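Local coordinates for ancillary protein 1 (Streptococcus pyogenes, PDB 2XI9), which serves as a pilus-presented adhesin whose internal thioester bond is required for efficient interaction of the bacterium with host cells, at residues 196-201 and 207-212. Sequence-based numbering, arbitrary orientation.
Sequences DLFKYT and TDPDTF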
loop_
_atom_site.group_PDB
_atom_site.type_symbol
_atom_site.label_atom_id
_atom_site.label_comp_id
_atom_site.label_asym_id
_atom_site.label_seq_id
_atom_site.Cartn_x
_atom_site.Cartn_y
_atom_site.Cartn_z
ATOM N N ASP A 196 -5.647 -4.541 4.713
ATOM C CA ASP A 196 -6.583 -3.413 4.737
ATOM C C ASP A 196 -6.205 -2.412 3.651
ATOM O O ASP A 196 -6.049 -1.210 3.911
ATOM C CB ASP A 196 -6.554 -2.752 6.123
ATOM C CG ASP A 196 -7.695 -1.765 6.354
ATOM O OD1 ASP A 196 -8.800 -1.955 5.771
ATOM O OD2 ASP A 196 -7.459 -0.797 7.153
ATOM N N LEU A 197 -6.038 -2.934 2.448
ATOM C CA LEU A 197 -5.495 -2.207 1.319
ATOM C C LEU A 197 -6.596 -1.642 0.387
ATOM O O LEU A 197 -6.328 -0.808 -0.474
ATOM C CB LEU A 197 -4.586 -3.109 0.503
ATOM C CG LEU A 197 -3.279 -3.601 1.160
ATOM C CD1 LEU A 197 -2.420 -4.303 0.146
ATOM C CD2 LEU A 197 -2.568 -2.358 1.773
ATOM N N PHE A 198 -7.803 -2.160 0.516
ATOM C CA PHE A 198 -8.885 -1.786 -0.384
ATOM C C PHE A 198 -9.098 -0.281 -0.401
ATOM O O PHE A 198 -9.365 0.301 -1.458
ATOM C CB PHE A 198 -10.184 -2.458 0.054
ATOM C CG PHE A 198 -11.240 -2.454 -0.992
ATOM C CD1 PHE A 198 -12.232 -1.495 -1.003
ATOM C CD2 PHE A 198 -11.221 -3.422 -1.986
ATOM C CE1 PHE A 198 -13.238 -1.524 -1.988
ATOM C CE2 PHE A 198 -12.198 -3.443 -2.979
ATOM C CZ PHE A 198 -13.207 -2.509 -2.968
ATOM N N LYS A 199 -8.979 0.334 0.777
ATOM C CA LYS A 199 -9.163 1.770 0.950
ATOM C C LYS A 199 -8.226 2.623 0.094
ATOM O O LYS A 199 -8.551 3.791 -0.131
ATOM C CB LYS A 199 -9.013 2.183 2.413
ATOM C CG LYS A 199 -7.613 1.979 2.975
ATOM C CD LYS A 199 -7.515 2.337 4.430
ATOM C CE LYS A 199 -8.431 1.540 5.285
ATOM N NZ LYS A 199 -8.074 1.671 6.732
ATOM N N TYR A 200 -7.097 2.062 -0.372
ATOM C CA TYR A 200 -6.153 2.826 -1.191
ATOM C C TYR A 200 -6.462 2.844 -2.686
ATOM O O TYR A 200 -5.785 3.543 -3.441
ATOM C CB TYR A 200 -4.718 2.380 -0.942
ATOM C CG TYR A 200 -4.371 2.413 0.512
ATOM C CD1 TYR A 200 -4.190 3.612 1.162
ATOM C CD2 TYR A 200 -4.273 1.239 1.257
ATOM C CE1 TYR A 200 -3.915 3.664 2.518
ATOM C CE2 TYR A 200 -3.992 1.267 2.612
ATOM C CZ TYR A 200 -3.808 2.491 3.240
ATOM O OH TYR A 200 -3.545 2.531 4.585
ATOM N N THR A 201 -7.452 2.053 -3.119
ATOM C CA THR A 201 -7.782 1.914 -4.538
ATOM C C THR A 201 -8.668 3.030 -5.020
ATOM O O THR A 201 -9.457 3.582 -4.264
ATOM C CB THR A 201 -8.503 0.601 -4.857
ATOM O OG1 THR A 201 -9.746 0.541 -4.138
ATOM C CG2 THR A 201 -7.597 -0.575 -4.505
ATOM N N THR A 207 -15.436 -5.936 -4.945
ATOM C CA THR A 207 -16.331 -5.298 -3.998
ATOM C C THR A 207 -16.035 -5.688 -2.547
ATOM O O THR A 207 -16.555 -5.046 -1.619
ATOM C CB THR A 207 -17.778 -5.669 -4.292
ATOM O OG1 THR A 207 -17.973 -7.094 -4.152
ATOM C CG2 THR A 207 -18.136 -5.241 -5.693
ATOM N N ASP A 208 -15.219 -6.739 -2.358
ATOM C CA ASP A 208 -14.951 -7.254 -1.040
ATOM C C ASP A 208 -13.481 -7.057 -0.700
ATOM O O ASP A 208 -12.599 -7.498 -1.465
ATOM C CB ASP A 208 -15.310 -8.729 -0.949
ATOM C CG ASP A 208 -15.086 -9.261 0.453
ATOM O OD1 ASP A 208 -15.933 -9.049 1.320
ATOM O OD2 ASP A 208 -14.038 -9.828 0.699
ATOM N N PRO A 209 -13.197 -6.330 0.393
ATOM C CA PRO A 209 -11.793 -6.080 0.683
ATOM C C PRO A 209 -10.947 -7.326 0.921
ATOM O O PRO A 209 -9.802 -7.334 0.531
ATOM C CB PRO A 209 -11.821 -5.206 1.945
ATOM C CG PRO A 209 -13.159 -4.604 1.969
ATOM C CD PRO A 209 -14.092 -5.613 1.334
ATOM N N ASP A 210 -11.468 -8.345 1.594
ATOM C CA ASP A 210 -10.650 -9.562 1.828
ATOM C C ASP A 210 -10.382 -10.302 0.500
ATOM O O ASP A 210 -9.292 -10.767 0.279
ATOM C CB ASP A 210 -11.294 -10.487 2.867
ATOM C CG ASP A 210 -11.434 -9.829 4.249
ATOM O OD1 ASP A 210 -10.640 -8.958 4.617
ATOM O OD2 ASP A 210 -12.366 -10.195 4.984
ATOM N N THR A 211 -11.366 -10.399 -0.392
ATOM C CA THR A 211 -11.130 -10.986 -1.731
ATOM C C THR A 211 -10.119 -10.168 -2.520
ATOM O O THR A 211 -9.233 -10.722 -3.182
ATOM C CB THR A 211 -12.426 -11.046 -2.555
ATOM O OG1 THR A 211 -13.449 -11.649 -1.779
ATOM C CG2 THR A 211 -12.225 -11.826 -3.856
ATOM N N PHE A 212 -10.231 -8.839 -2.443
ATOM C CA PHE A 212 -9.288 -7.958 -3.086
ATOM C C PHE A 212 -7.858 -8.237 -2.617
ATOM O O PHE A 212 -6.948 -8.375 -3.436
ATOM C CB PHE A 212 -9.642 -6.472 -2.816
ATOM C CG PHE A 212 -8.590 -5.523 -3.272
ATOM C CD1 PHE A 212 -8.454 -5.220 -4.601
ATOM C CD2 PHE A 212 -7.730 -4.930 -2.373
ATOM C CE1 PHE A 212 -7.485 -4.330 -5.037
ATOM C CE2 PHE A 212 -6.741 -4.047 -2.812
ATOM C CZ PHE A 212 -6.638 -3.748 -4.130
HETATM O O HOH W 1 -8.119 -5.186 1.727
#
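Leu197 and Phe212 begin the contact, CB of the leucine lying 4.1 Å from CE2 of the Phe212 ring, where a short 3-10 turn (198-200) meets the first turn of helix 209-222 within the thioester domain. Water 1 bridges the backbones here, accepting from Leu197 N and donating to Pro209 O. Phe198 carries most of the contact. Its ring reaches the helix start because chi1 (-164°) sets CG opposite the backbone N, and it turns an edge to the face of Phe212 in a T-shaped pair, centroids 5.4 Å apart and planes at 88°. Phe212 CB sits at the edge of the Phe198 ring, near its plane, 3.5 Å from Phe198 CD2, while Phe198 CB packs on Pro209 CB at 3.7 Å. Phe252 and Thr253 of helix 238-253 also touch Phe212, which thus links the turn to the helical part of the domain. Asp208 N-caps the helix: its OD2 accepts from Thr211 N through the anti lone pair, with a nearly straight N-H...O angle of 164°, while Thr211 OG1 meets the same oxygen from above the carboxylate plane. At the end of the turn, Thr201 N and OG1 both donate to Phe198 O, the hydroxyl from within the carbonyl plane; Thr201 CG2 meets the Phe212 ring obliquely, 3.3 Å from Phe212 CZ.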